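Local coordinates for putative bacterial transcription regulation protein (Staphylococcus aureus, PDB 3LUR) that probably binds small-molecule effectors through a domain of the type that serves bacterial transcription activators, at residues L137-D142 / K147-I152; S95-F100 / P133-Y138; Q26-I31 / A109-M114. One frame throughout, in Å; residues are numbered along the deposited sequence.

Contact 1: residues L137-D142 / K147-I152; sequences LYQDGD and KYITEI. With EDO (1,2-ethanediol), chain E; EDO (1,2-ethanediol), chain H.
The hydroxyl of Tyr148 donates a hydrogen bond to the backbone of the facing segment: Tyr148 OH lies 2.6 Å from Gln139 O, which sits at the ring edge, in the plane of the ring. CG of Tyr148 stands anti to its own backbone N (chi1 179°), sending the ring across the gap. Gln139 in turn uses its amide, NE2 donating to Ile149 O at 3.1 Å in a nearly straight bond (170°) lying in the amide plane. A water joins the same polar group, donating to Leu137 O and Ile149 O and accepting from Gln139 N, so Ile149 O is gripped by both water and amide. Further along, Leu137 and Glu151 form an antiparallel hydrogen-bonded pair, with Leu137 N to Glu151 O at 2.8 Å and Glu151 N to Leu137 O at 3.1 Å. Here strands 134-138 and 149-156 make a beta hairpin of the closed antiparallel barrel, and the tyrosine and glutamine bonds carry the pairing into its loop. Beyond them, packing takes over. The side chains of Tyr138 and Tyr148 cross at about a right angle. Tyr148 CE2 lies in plane at the edge of the Tyr138 ring, 4.0 Å from Tyr138 CD1, while Tyr138 CE1 touches Thr150 CG2 at 3.5 Å. Val110 of helix 108-124 packs on both Tyr138 and Thr150. Leu137 CD2 rests 3.6 Å from Glu151 OE1, whose hydrogen-bond partner is Trp153 NE1.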
loop_
_atom_site.group_PDB
_atom_site.type_symbol
_atom_site.label_atom_id
_atom_site.label_comp_id
_atom_site.label_asym_id
_atom_site.label_seq_id
_atom_site.Cartn_x
_atom_site.Cartn_y
_atom_site.Cartn_z
ATOM N N LEU A 137 3.655 2.961 1.067
ATOM C CA LEU A 137 4.931 2.319 1.302
ATOM C C LEU A 137 5.576 2.995 2.502
ATOM O O LEU A 137 5.815 4.235 2.507
ATOM C CB LEU A 137 5.817 2.389 0.062
ATOM C CG LEU A 137 7.205 1.732 0.149
ATOM C CD1 LEU A 137 7.067 0.189 0.329
ATOM C CD2 LEU A 137 8.092 2.080 -1.047
ATOM N N TYR A 138 5.878 2.172 3.509
ATOM C CA TYR A 138 6.421 2.638 4.809
ATOM C C TYR A 138 7.880 2.256 5.055
ATOM O O TYR A 138 8.205 1.096 5.246
ATOM C CB TYR A 138 5.575 2.066 5.945
ATOM C CG TYR A 138 4.125 2.489 5.913
ATOM C CD1 TYR A 138 3.731 3.700 6.445
ATOM C CD2 TYR A 138 3.151 1.679 5.354
ATOM C CE1 TYR A 138 2.413 4.087 6.417
ATOM C CE2 TYR A 138 1.851 2.051 5.312
ATOM C CZ TYR A 138 1.479 3.272 5.833
ATOM O OH TYR A 138 0.158 3.653 5.778
ATOM N N GLN A 139 8.747 3.256 5.017
ATOM C CA GLN A 139 10.138 3.119 5.369
ATOM C C GLN A 139 10.225 3.031 6.877
ATOM O O GLN A 139 9.241 3.356 7.590
ATOM C CB GLN A 139 10.916 4.352 4.903
ATOM C CG GLN A 139 10.443 5.664 5.553
ATOM C CD GLN A 139 11.194 6.869 5.047
ATOM O OE1 GLN A 139 12.409 6.884 5.037
ATOM N NE2 GLN A 139 10.459 7.890 4.613
ATOM N N ASP A 140 11.382 2.601 7.366
ATOM C CA ASP A 140 11.608 2.575 8.773
ATOM C C ASP A 140 11.743 4.031 9.224
ATOM O O ASP A 140 12.140 4.911 8.440
ATOM C CB ASP A 140 12.862 1.784 9.111
ATOM C CG ASP A 140 12.908 1.352 10.555
ATOM O OD1 ASP A 140 11.897 1.493 11.282
ATOM O OD2 ASP A 140 13.947 0.813 10.958
ATOM N N GLY A 141 11.450 4.271 10.491
ATOM C CA GLY A 141 11.554 5.586 11.077
ATOM C C GLY A 141 10.563 5.708 12.234
ATOM O O GLY A 141 10.098 4.687 12.773
ATOM N N ASP A 142 10.251 6.934 12.628
ATOM C CA ASP A 142 9.284 7.173 13.715
ATOM C C ASP A 142 7.944 7.530 13.063
ATOM O O ASP A 142 7.697 8.684 12.752
ATOM C CB ASP A 142 9.731 8.305 14.603
ATOM C CG ASP A 142 8.677 8.691 15.638
ATOM O OD1 ASP A 142 7.695 7.939 15.812
ATOM O OD2 ASP A 142 8.835 9.746 16.234
ATOM N N LYS A 147 6.668 14.558 10.960
ATOM C CA LYS A 147 7.625 14.668 9.859
ATOM C C LYS A 147 7.825 13.346 9.123
ATOM O O LYS A 147 8.549 13.294 8.130
ATOM C CB LYS A 147 8.989 15.188 10.360
ATOM C CG LYS A 147 9.067 16.703 10.644
ATOM C CD LYS A 147 8.450 17.090 11.984
ATOM C CE LYS A 147 8.782 18.554 12.358
ATOM N NZ LYS A 147 8.498 18.849 13.819
ATOM N N TYR A 148 7.184 12.273 9.584
ATOM C CA TYR A 148 7.343 10.985 8.927
ATOM C C TYR A 148 6.766 11.015 7.517
ATOM O O TYR A 148 5.682 11.576 7.275
ATOM C CB TYR A 148 6.696 9.843 9.748
ATOM C CG TYR A 148 6.822 8.497 9.082
ATOM C CD1 TYR A 148 7.987 7.732 9.221
ATOM C CD2 TYR A 148 5.819 8.015 8.257
ATOM C CE1 TYR A 148 8.121 6.505 8.582
ATOM C CE2 TYR A 148 5.939 6.789 7.623
ATOM C CZ TYR A 148 7.100 6.040 7.771
ATOM O OH TYR A 148 7.190 4.828 7.114
ATOM N N ILE A 149 7.495 10.425 6.581
ATOM C CA ILE A 149 7.048 10.386 5.181
ATOM C C ILE A 149 6.631 9.007 4.730
ATOM O O ILE A 149 7.399 8.049 4.827
ATOM C CB ILE A 149 8.143 10.911 4.225
ATOM C CG1 ILE A 149 8.355 12.403 4.477
ATOM C CG2 ILE A 149 7.709 10.687 2.726
ATOM C CD1 ILE A 149 9.618 12.960 3.824
ATOM N N THR A 150 5.393 8.923 4.228
ATOM C CA THR A 150 4.827 7.715 3.661
ATOM C C THR A 150 4.666 7.988 2.162
ATOM O O THR A 150 4.196 9.065 1.780
ATOM C CB THR A 150 3.395 7.419 4.236
ATOM O OG1 THR A 150 3.470 7.228 5.644
ATOM C CG2 THR A 150 2.785 6.173 3.596
ATOM N N GLU A 151 5.044 7.039 1.326
ATOM C CA GLU A 151 4.807 7.181 -0.102
ATOM C C GLU A 151 3.505 6.556 -0.476
ATOM O O GLU A 151 3.144 5.493 0.023
ATOM C CB GLU A 151 5.926 6.560 -0.922
ATOM C CG GLU A 151 7.229 7.274 -0.803
ATOM C CD GLU A 151 8.314 6.683 -1.691
ATOM O OE1 GLU A 151 8.162 5.540 -2.173
ATOM O OE2 GLU A 151 9.358 7.353 -1.841
ATOM N N ILE A 152 2.803 7.193 -1.397
ATOM C CA ILE A 152 1.544 6.659 -1.902
ATOM C C ILE A 152 1.750 6.441 -3.415
ATOM O O ILE A 152 2.020 7.390 -4.166
ATOM C CB ILE A 152 0.356 7.606 -1.635
ATOM C CG1 ILE A 152 -0.011 7.581 -0.147
ATOM C CG2 ILE A 152 -0.884 7.192 -2.489
ATOM C CD1 ILE A 152 -1.021 8.663 0.288
HETATM C C1 EDO E . 13.680 2.158 4.232
HETATM O O1 EDO E . 13.601 2.093 5.671
HETATM C C2 EDO E . 14.894 2.993 3.838
HETATM O O2 EDO E . 14.751 4.380 4.238
HETATM C C1 EDO H . 11.071 -1.016 7.793
HETATM O O1 EDO H . 9.765 -0.697 7.277
HETATM C C2 EDO H . 12.128 -0.794 6.703
HETATM O O2 EDO H . 12.036 -1.798 5.685
HETATM O O HOH W 1 7.837 5.676 3.579
#

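Contact 2: residues S95-F100 / P133-Y138. With EDO (1,2-ethanediol), chain H.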
loop_
_atom_site.group_PDB
_atom_site.type_symbol
_atom_site.label_atom_id
_atom_site.label_comp_id
_atom_site.label_asym_id
_atom_site.label_seq_id
_atom_site.Cartn_x
_atom_site.Cartn_y
_atom_site.Cartn_z
ATOM N N SER A 95 3.600 -1.769 -13.703
ATOM C CA SER A 95 2.857 -0.561 -13.994
ATOM C C SER A 95 3.705 0.651 -13.786
ATOM O O SER A 95 4.722 0.611 -13.053
ATOM C CB SER A 95 1.634 -0.456 -13.068
ATOM O OG SER A 95 0.836 0.660 -13.416
ATOM N N LYS A 96 3.292 1.722 -14.435
ATOM C CA LYS A 96 3.782 3.046 -14.117
ATOM C C LYS A 96 2.916 3.559 -12.970
ATOM O O LYS A 96 1.761 3.111 -12.776
ATOM C CB LYS A 96 3.705 3.995 -15.310
ATOM C CG LYS A 96 4.709 3.713 -16.426
ATOM C CD LYS A 96 4.568 4.776 -17.526
ATOM C CE LYS A 96 5.608 4.602 -18.629
ATOM N NZ LYS A 96 5.383 5.566 -19.744
ATOM N N TYR A 97 3.477 4.483 -12.202
ATOM C CA TYR A 97 2.822 5.018 -11.036
ATOM C C TYR A 97 3.081 6.491 -10.890
ATOM O O TYR A 97 4.112 7.003 -11.350
ATOM C CB TYR A 97 3.381 4.365 -9.746
ATOM C CG TYR A 97 3.066 2.894 -9.566
ATOM C CD1 TYR A 97 3.859 1.914 -10.135
ATOM C CD2 TYR A 97 1.976 2.503 -8.834
ATOM C CE1 TYR A 97 3.544 0.557 -9.969
ATOM C CE2 TYR A 97 1.662 1.198 -8.650
ATOM C CZ TYR A 97 2.428 0.221 -9.209
ATOM O OH TYR A 97 2.046 -1.056 -8.997
HETATM N N MSE A 98 2.108 7.175 -10.276
HETATM C CA MSE A 98 2.331 8.496 -9.739
HETATM C C MSE A 98 2.611 8.234 -8.269
HETATM O O MSE A 98 1.850 7.518 -7.607
HETATM C CB MSE A 98 1.114 9.394 -9.900
HETATM C CG MSE A 98 0.754 9.673 -11.326
HETATM SE SE MSE A 98 -0.900 10.735 -11.365
HETATM C CE MSE A 98 -2.087 9.405 -10.617
ATOM N N VAL A 99 3.720 8.757 -7.768
ATOM C CA VAL A 99 4.118 8.544 -6.389
ATOM C C VAL A 99 4.068 9.836 -5.600
ATOM O O VAL A 99 4.772 10.803 -5.929
ATOM C CB VAL A 99 5.505 7.938 -6.287
ATOM C CG1 VAL A 99 5.864 7.650 -4.778
ATOM C CG2 VAL A 99 5.583 6.681 -7.112
ATOM N N PHE A 100 3.153 9.880 -4.636
ATOM C CA PHE A 100 2.925 11.060 -3.804
ATOM C C PHE A 100 3.556 10.813 -2.455
ATOM O O PHE A 100 3.924 9.686 -2.146
ATOM C CB PHE A 100 1.431 11.298 -3.602
ATOM C CG PHE A 100 0.670 11.454 -4.870
ATOM C CD1 PHE A 100 0.252 10.348 -5.565
ATOM C CD2 PHE A 100 0.344 12.715 -5.354
ATOM C CE1 PHE A 100 -0.470 10.481 -6.759
ATOM C CE2 PHE A 100 -0.362 12.861 -6.540
ATOM C CZ PHE A 100 -0.774 11.761 -7.238
ATOM N N PRO A 133 -4.309 -2.395 -8.121
ATOM C CA PRO A 133 -3.986 -2.083 -6.732
ATOM C C PRO A 133 -3.080 -0.866 -6.585
ATOM O O PRO A 133 -2.296 -0.563 -7.472
ATOM C CB PRO A 133 -3.312 -3.368 -6.241
ATOM C CG PRO A 133 -3.863 -4.433 -7.090
ATOM C CD PRO A 133 -3.981 -3.792 -8.452
ATOM N N PHE A 134 -3.229 -0.152 -5.467
ATOM C CA PHE A 134 -2.399 0.991 -5.167
ATOM C C PHE A 134 -1.884 0.808 -3.740
ATOM O O PHE A 134 -2.467 0.059 -2.978
ATOM C CB PHE A 134 -3.168 2.312 -5.346
ATOM C CG PHE A 134 -4.446 2.409 -4.557
ATOM C CD1 PHE A 134 -5.640 1.860 -5.052
ATOM C CD2 PHE A 134 -4.472 3.098 -3.338
ATOM C CE1 PHE A 134 -6.844 1.977 -4.333
ATOM C CE2 PHE A 134 -5.677 3.208 -2.606
ATOM C CZ PHE A 134 -6.852 2.639 -3.104
ATOM N N PHE A 135 -0.787 1.451 -3.393
ATOM C CA PHE A 135 -0.215 1.176 -2.079
ATOM C C PHE A 135 0.436 2.327 -1.363
ATOM O O PHE A 135 0.882 3.300 -1.967
ATOM C CB PHE A 135 0.753 -0.035 -2.161
ATOM C CG PHE A 135 1.924 0.136 -3.108
ATOM C CD1 PHE A 135 1.822 -0.242 -4.436
ATOM C CD2 PHE A 135 3.153 0.618 -2.642
ATOM C CE1 PHE A 135 2.896 -0.122 -5.293
ATOM C CE2 PHE A 135 4.243 0.724 -3.489
ATOM C CZ PHE A 135 4.114 0.373 -4.824
ATOM N N GLU A 136 0.487 2.168 -0.042
ATOM C CA GLU A 136 1.239 3.013 0.849
ATOM C C GLU A 136 2.543 2.262 1.067
ATOM O O GLU A 136 2.529 1.049 1.257
ATOM C CB GLU A 136 0.490 3.129 2.184
ATOM C CG GLU A 136 -0.908 3.661 2.046
ATOM C CD GLU A 136 -1.868 3.171 3.115
ATOM O OE1 GLU A 136 -1.462 2.545 4.117
ATOM O OE2 GLU A 136 -3.055 3.422 2.940
ATOM N N LEU A 137 3.655 2.961 1.067
ATOM C CA LEU A 137 4.931 2.319 1.302
ATOM C C LEU A 137 5.576 2.995 2.502
ATOM O O LEU A 137 5.815 4.235 2.507
ATOM C CB LEU A 137 5.817 2.389 0.062
ATOM C CG LEU A 137 7.205 1.732 0.149
ATOM C CD1 LEU A 137 7.067 0.189 0.329
ATOM C CD2 LEU A 137 8.092 2.080 -1.047
ATOM N N TYR A 138 5.878 2.172 3.509
ATOM C CA TYR A 138 6.421 2.638 4.809
ATOM C C TYR A 138 7.880 2.256 5.055
ATOM O O TYR A 138 8.205 1.096 5.246
ATOM C CB TYR A 138 5.575 2.066 5.945
ATOM C CG TYR A 138 4.125 2.489 5.913
ATOM C CD1 TYR A 138 3.731 3.700 6.445
ATOM C CD2 TYR A 138 3.151 1.679 5.354
ATOM C CE1 TYR A 138 2.413 4.087 6.417
ATOM C CE2 TYR A 138 1.851 2.051 5.312
ATOM C CZ TYR A 138 1.479 3.272 5.833
ATOM O OH TYR A 138 0.158 3.653 5.778
HETATM C C1 EDO H . 11.071 -1.016 7.793
HETATM O O1 EDO H . 9.765 -0.697 7.277
HETATM C C2 EDO H . 12.128 -0.794 6.703
HETATM O O2 EDO H . 12.036 -1.798 5.685
HETATM O O HOH W 2 -0.769 -1.522 -9.446
#
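Phe135 turns an edge toward the face of Tyr97 in an offset edge-to-face pair, with ring centroids 5.6 Å apart and planes at 68°. The touching atom on the phenylalanine is CE1, which comes to 3.8 Å from Tyr97 CE2. Phe135 CE1 is also 3.9 Å from Tyr97 OH, and that hydroxyl lies in the plane of the Phe135 ring, so the tyrosine is met near its phenolic end. On Phe135 the torsion chi1 of 60° sets CG between the backbone N and the carbonyl carbon, which swings the ring closer to Tyr97 than its first bond alone would suggest. Trp153 completes the cluster: its ring stacks on Phe135 and makes an edge-to-face contact with Tyr97. This fits the barrel topology, because strand 149-156, which carries Trp153, runs between strands 88-103 and 134-138. The two strands are thus next-but-one neighbours, their closest CA atoms, in Tyr97 and Phe134, 8.8 Å apart, and side chains and water join them without a direct hydrogen bond. The water lies 2.9 Å from Tyr97 OH and donates to Pro133 O at 2.7 Å. Along segment 133-138, Tyr138 OH donates to Glu136 OE1 at 2.6 Å, approaching from above the carboxylate plane (49° out of it). Tyr72 OH bonds the same oxygen, so two tyrosine hydroxyls hold one oxygen of a buried acid, an arrangement reminiscent of the buried glutamate in the drug pocket of the effector-binding domain of BmrR.

Contact 3: residues Q26-I31 / A109-M114; sequences QAQQHI and AVQQKM
Gln111 supplies the single direct hydrogen bond between the two helical segments, its NE2 donating to the backbone oxygen Gln28 O at 3.2 Å. The donor lies in the carbonyl plane on a lone pair, Gln28 O is close to the plane of the Gln111 amide, and the N-H to oxygen angle is 157°. CG of Gln111 is anti to the carbonyl carbon (chi1 -63°) and the chain beyond it is extended, which carries the amide across to the other helix. Gln111 is modelled in two conformers, and the bond is that of the one described. A water adds a second, looser polar link: it donates to Gln111 O at 3.0 Å and weakly to Gln28 OE1. Van der Waals contact is slight. Gln28 CB rests 3.7 Å from Gln111 OE1, the two amide planes standing 49° apart, and Ile31 CB lies 4.4 Å from Gln111 NE2. Within segment 26-31, His30 ND1 donates to Gln26 O at 2.7 Å. On their sheet-facing sides, Ile31 packs on Tyr72, and Val110 and Met114 on Glu136. Two helices side by side on a curved antiparallel sheet are consistent with an effector-binding domain of the SHS2 clan, in which strand-helix-strand-strand modules are paired.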
loop_
_atom_site.group_PDB
_atom_site.type_symbol
_atom_site.label_atom_id
_atom_site.label_comp_id
_atom_site.label_asym_id
_atom_site.label_seq_id
_atom_site.Cartn_x
_atom_site.Cartn_y
_atom_site.Cartn_z
ATOM N N GLN A 26 -15.075 1.816 5.483
ATOM C CA GLN A 26 -14.938 0.831 6.555
ATOM C C GLN A 26 -13.495 0.313 6.628
ATOM O O GLN A 26 -12.996 0.003 7.704
ATOM C CB GLN A 26 -15.934 -0.320 6.391
ATOM C CG GLN A 26 -17.378 0.073 6.715
ATOM C CD GLN A 26 -17.576 0.477 8.179
ATOM O OE1 GLN A 26 -16.727 0.214 9.035
ATOM N NE2 GLN A 26 -18.706 1.104 8.466
ATOM N N ALA A 27 -12.825 0.250 5.482
ATOM C CA ALA A 27 -11.428 -0.157 5.437
ATOM C C ALA A 27 -10.584 0.815 6.284
ATOM O O ALA A 27 -9.827 0.388 7.155
ATOM C CB ALA A 27 -10.931 -0.178 4.002
ATOM N N GLN A 28 -10.777 2.123 6.059
ATOM C CA GLN A 28 -10.044 3.181 6.797
ATOM C C GLN A 28 -10.197 3.033 8.298
ATOM O O GLN A 28 -9.268 3.320 9.053
ATOM C CB GLN A 28 -10.581 4.573 6.457
ATOM C CG GLN A 28 -10.394 5.075 5.052
ATOM C CD GLN A 28 -11.237 6.348 4.793
ATOM O OE1 GLN A 28 -11.430 6.755 3.645
ATOM N NE2 GLN A 28 -11.775 6.950 5.868
ATOM N N GLN A 29 -11.380 2.610 8.731
ATOM C CA GLN A 29 -11.667 2.476 10.150
ATOM C C GLN A 29 -11.089 1.216 10.775
ATOM O O GLN A 29 -10.985 1.148 11.985
ATOM C CB GLN A 29 -13.181 2.570 10.396
ATOM C CG GLN A 29 -13.726 3.932 9.984
ATOM C CD GLN A 29 -15.226 4.053 10.129
ATOM O OE1 GLN A 29 -15.837 3.485 11.050
ATOM N NE2 GLN A 29 -15.839 4.819 9.222
ATOM N N HIS A 30 -10.673 0.245 9.947
ATOM C CA HIS A 30 -10.090 -1.018 10.435
ATOM C C HIS A 30 -8.578 -1.161 10.213
ATOM O O HIS A 30 -7.908 -1.952 10.891
ATOM C CB HIS A 30 -10.757 -2.185 9.735
ATOM C CG HIS A 30 -12.142 -2.442 10.204
ATOM N ND1 HIS A 30 -13.247 -1.871 9.609
ATOM C CD2 HIS A 30 -12.605 -3.195 11.226
ATOM C CE1 HIS A 30 -14.336 -2.277 10.239
ATOM N NE2 HIS A 30 -13.972 -3.081 11.223
ATOM N N ILE A 31 -8.036 -0.388 9.290
ATOM C CA ILE A 31 -6.648 -0.570 8.909
ATOM C C ILE A 31 -5.617 -0.379 10.036
ATOM O O ILE A 31 -4.689 -1.185 10.149
ATOM C CB ILE A 31 -6.298 0.255 7.653
ATOM C CG1 ILE A 31 -6.931 -0.406 6.416
ATOM C CG2 ILE A 31 -4.784 0.352 7.475
ATOM C CD1 ILE A 31 -6.997 0.526 5.185
ATOM N N ALA A 109 -2.259 11.073 8.887
ATOM C CA ALA A 109 -1.692 11.848 7.784
ATOM C C ALA A 109 -1.798 11.090 6.462
ATOM O O ALA A 109 -1.977 11.694 5.420
ATOM C CB ALA A 109 -0.259 12.226 8.072
ATOM N N VAL A 110 -1.639 9.774 6.514
ATOM C CA VAL A 110 -1.730 8.921 5.337
ATOM C C VAL A 110 -3.157 8.869 4.794
ATOM O O VAL A 110 -3.378 8.980 3.595
ATOM C CB VAL A 110 -1.246 7.518 5.630
ATOM C CG1 VAL A 110 -1.297 6.665 4.337
ATOM C CG2 VAL A 110 0.166 7.561 6.193
ATOM N N GLN A 111 -4.119 8.750 5.696
ATOM C CA GLN A 111 -5.493 8.712 5.242
ATOM C C GLN A 111 -5.934 10.082 4.716
ATOM O O GLN A 111 -6.637 10.136 3.687
ATOM C CB GLN A 111 -6.398 8.119 6.307
ATOM C CG GLN A 111 -5.995 6.658 6.583
ATOM C CD GLN A 111 -6.945 5.924 7.503
ATOM O OE1 GLN A 111 -7.872 6.514 8.062
ATOM N NE2 GLN A 111 -6.731 4.618 7.647
ATOM N N GLN A 112 -5.468 11.173 5.328
ATOM C CA GLN A 112 -5.758 12.520 4.809
ATOM C C GLN A 112 -5.195 12.667 3.419
ATOM O O GLN A 112 -5.877 13.134 2.496
ATOM C CB GLN A 112 -5.158 13.606 5.687
ATOM C CG GLN A 112 -5.622 15.065 5.335
ATOM C CD GLN A 112 -4.842 15.780 4.192
ATOM O OE1 GLN A 112 -3.747 15.340 3.733
ATOM N NE2 GLN A 112 -5.384 16.924 3.770
ATOM N N LYS A 113 -3.940 12.266 3.251
ATOM C CA LYS A 113 -3.307 12.398 1.951
ATOM C C LYS A 113 -3.951 11.499 0.918
ATOM O O LYS A 113 -4.082 11.882 -0.240
ATOM C CB LYS A 113 -1.817 12.084 2.029
ATOM C CG LYS A 113 -1.051 12.389 0.724
ATOM C CD LYS A 113 -0.996 13.881 0.417
ATOM C CE LYS A 113 -0.203 14.137 -0.845
ATOM N NZ LYS A 113 0.260 15.512 -0.960
HETATM N N MSE A 114 -4.363 10.305 1.331
HETATM C CA MSE A 114 -4.974 9.379 0.409
HETATM C C MSE A 114 -6.292 9.990 -0.103
HETATM O O MSE A 114 -6.610 9.918 -1.299
HETATM C CB MSE A 114 -5.198 8.017 1.076
HETATM C CG MSE A 114 -5.797 7.000 0.119
HETATM SE SE MSE A 114 -4.582 6.588 -1.367
HETATM C CE MSE A 114 -3.418 5.389 -0.415
HETATM O O HOH W 3 -8.168 7.594 3.083
#

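From the N terminus, segment 26-31 on helix 24-41 comes first and meets 109-114 on helix 108-124 only later in the chain, so contact 3 closes a loop with 77 residues between its segments. Segment 95-100 falls within that loop, but its partner, 133-138, lies beyond it; contacts 2 and 3 therefore cross. Contact 1 opens at 137, on the strand where contact 2 ends, and closes across a four-residue turn, in series with contact 3. Strand 134-138 serves contacts 1 and 2, and Ile152 O lies 2.8 Å from Phe100 N, a probable hydrogen bond joining them through the sheet. Val110 and Met114 of contact 3 pack on Thr150, Ile152 and Phe134, tying helix to barrel.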